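Local coordinates for protein N-acyl homoserine lactonase (Bacillus thuringiensis, PDB 5EHT) that hydrolyses the lactone ring of N-acyl-L-homoserine lactones of short and long acyl chain, using two zinc ions, at residues Ala14-Leu19 and Asn35-Cys40. The protein carries 7 engineered substitutions. Residues are numbered along the deposited sequence; the frame is centred on the assembly and turned at random.
Sequences AGRCML and NVPVWC. Engineered in segment 35-40: Val-36 (natural residue Leu).
Bent at chi3, Arg-16 lays one guanidinium face over Pro-37, whose CA sits 3.8 Å above the plane and toward its rim, while both acceptors of Asn-35 meet it edge-on. Arg-16 NE comes over one face of the Asn-35 amide and Met-18 SD lies over the other, 3.4 Å from Asn-35 CB. NE reaches Asn-35 OD1 at 2.8 Å, 8° out of the guanidinium plane; NH1 gives a nearly straight bond (178°) to Asn-35 O at 2.9 Å. The guanidinium and amide planes are turned 58° apart, and each nitrogen stands out of the plane of the carbonyl that accepts from it, off the lone pairs.

The backbones are antiparallel: Cys-17 and Val-36 form a hydrogen-bonded pair (Cys-17 N to Val-36 O 3.0 Å, Val-36 N to Cys-17 O 2.8 Å), and Ala-14 N and Gly-15 O bond to Val-38. Engineered Val-36 places CG2 3.9 Å from Leu-19 CD1.

These two inner strands of the metallo-beta-lactamase sheet adjoin the zinc site: Val-36 touches the zinc ligand His-238, whose ND1 is hydrogen-bonded to Pro-37 O. With Glu-243 pairing with NH2, the Arg-16 charge is probably well compensated and the group held against rotation by three nitrogens.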
loop_
_atom_site.group_PDB
_atom_site.type_symbol
_atom_site.label_atom_id
_atom_site.label_comp_id
_atom_site.label_asym_id
_atom_site.label_seq_id
_atom_site.Cartn_x
_atom_site.Cartn_y
_atom_site.Cartn_z
ATOM N N ALA A 14 5.757 -5.606 7.054
ATOM C CA ALA A 14 5.884 -4.360 7.886
ATOM C C ALA A 14 4.859 -4.441 9.046
ATOM O O ALA A 14 4.142 -3.500 9.333
ATOM C CB ALA A 14 5.667 -3.124 7.059
ATOM N N GLY A 15 4.822 -5.581 9.717
ATOM C CA GLY A 15 3.831 -5.823 10.728
ATOM C C GLY A 15 2.554 -6.393 10.185
ATOM O O GLY A 15 2.497 -6.752 8.980
ATOM N N ARG A 16 1.517 -6.397 10.985
ATOM C CA ARG A 16 0.257 -7.015 10.611
ATOM C C ARG A 16 -0.900 -6.204 11.216
ATOM O O ARG A 16 -0.692 -5.219 11.925
ATOM C CB ARG A 16 0.144 -8.478 11.058
ATOM C CG ARG A 16 1.337 -9.329 10.620
ATOM C CD ARG A 16 1.089 -10.805 10.871
ATOM N NE ARG A 16 0.057 -11.352 10.056
ATOM C CZ ARG A 16 0.303 -11.837 8.859
ATOM N NH1 ARG A 16 -0.688 -12.278 8.131
ATOM N NH2 ARG A 16 1.490 -11.842 8.329
ATOM N N CYS A 17 -2.138 -6.561 10.899
ATOM C CA CYS A 17 -3.289 -5.890 11.415
ATOM C C CYS A 17 -4.435 -6.847 11.500
ATOM O O CYS A 17 -4.707 -7.603 10.578
ATOM C CB CYS A 17 -3.617 -4.715 10.482
ATOM S SG CYS A 17 -4.816 -3.548 11.187
ATOM N N MET A 18 -5.116 -6.859 12.639
ATOM C CA MET A 18 -6.336 -7.573 12.770
ATOM C C MET A 18 -7.437 -6.796 12.130
ATOM O O MET A 18 -7.606 -5.596 12.432
ATOM C CB MET A 18 -6.721 -7.807 14.221
ATOM C CG MET A 18 -5.735 -8.493 15.080
ATOM S SD MET A 18 -5.098 -10.057 14.504
ATOM C CE MET A 18 -6.595 -11.066 14.415
ATOM N N LEU A 19 -8.220 -7.398 11.219
ATOM C CA LEU A 19 -9.367 -6.776 10.607
ATOM C C LEU A 19 -10.573 -7.703 10.814
ATOM O O LEU A 19 -10.494 -8.898 10.582
ATOM C CB LEU A 19 -9.239 -6.547 9.093
ATOM C CG LEU A 19 -8.170 -5.538 8.662
ATOM C CD1 LEU A 19 -8.118 -5.521 7.129
ATOM C CD2 LEU A 19 -8.386 -4.163 9.300
ATOM N N ASN A 35 -5.954 -11.875 10.903
ATOM C CA ASN A 35 -4.644 -11.261 11.082
ATOM C C ASN A 35 -3.974 -11.137 9.721
ATOM O O ASN A 35 -3.411 -12.129 9.198
ATOM C CB ASN A 35 -3.840 -12.107 12.040
ATOM C CG ASN A 35 -2.525 -11.461 12.427
ATOM O OD1 ASN A 35 -2.028 -10.593 11.718
ATOM N ND2 ASN A 35 -1.950 -11.859 13.573
ATOM N N VAL A 36 -4.163 -9.975 9.098
ATOM C CA VAL A 36 -3.781 -9.750 7.701
ATOM C C VAL A 36 -2.381 -9.119 7.668
ATOM O O VAL A 36 -1.932 -8.414 8.560
ATOM C CB VAL A 36 -4.768 -8.880 6.920
ATOM C CG1 VAL A 36 -6.177 -9.446 6.957
ATOM C CG2 VAL A 36 -4.748 -7.440 7.338
ATOM N N PRO A 37 -1.652 -9.385 6.536
ATOM C CA PRO A 37 -0.343 -8.789 6.400
ATOM C C PRO A 37 -0.418 -7.303 6.108
ATOM O O PRO A 37 -1.347 -6.845 5.454
ATOM C CB PRO A 37 0.294 -9.474 5.197
ATOM C CG PRO A 37 -0.904 -9.911 4.410
ATOM C CD PRO A 37 -1.975 -10.267 5.428
ATOM N N VAL A 38 0.543 -6.541 6.617
ATOM C CA VAL A 38 0.799 -5.208 6.172
ATOM C C VAL A 38 2.088 -5.230 5.415
ATOM O O VAL A 38 3.101 -5.805 5.863
ATOM C CB VAL A 38 0.824 -4.236 7.374
ATOM C CG1 VAL A 38 1.328 -2.836 6.955
ATOM C CG2 VAL A 38 -0.495 -4.201 8.077
ATOM N N TRP A 39 2.121 -4.585 4.233
ATOM C CA TRP A 39 3.271 -4.621 3.344
ATOM C C TRP A 39 3.833 -3.224 3.083
ATOM O O TRP A 39 3.100 -2.250 2.972
ATOM C CB TRP A 39 2.822 -5.159 1.917
ATOM C CG TRP A 39 2.298 -6.498 1.930
ATOM C CD1 TRP A 39 0.979 -6.886 1.737
ATOM C CD2 TRP A 39 3.056 -7.716 1.989
ATOM N NE1 TRP A 39 0.876 -8.246 1.717
ATOM C CE2 TRP A 39 2.125 -8.806 1.843
ATOM C CE3 TRP A 39 4.407 -8.030 2.075
ATOM C CZ2 TRP A 39 2.549 -10.144 1.835
ATOM C CZ3 TRP A 39 4.780 -9.342 2.093
ATOM C CH2 TRP A 39 3.896 -10.357 1.964
ATOM N N CYS A 40 5.158 -3.194 2.874
ATOM C CA CYS A 40 5.740 -2.155 2.044
ATOM C C CYS A 40 6.600 -2.884 0.984
ATOM O O CYS A 40 6.901 -4.070 1.064
ATOM C CB CYS A 40 6.552 -1.143 2.849
ATOM S SG CYS A 40 8.105 -1.821 3.573
#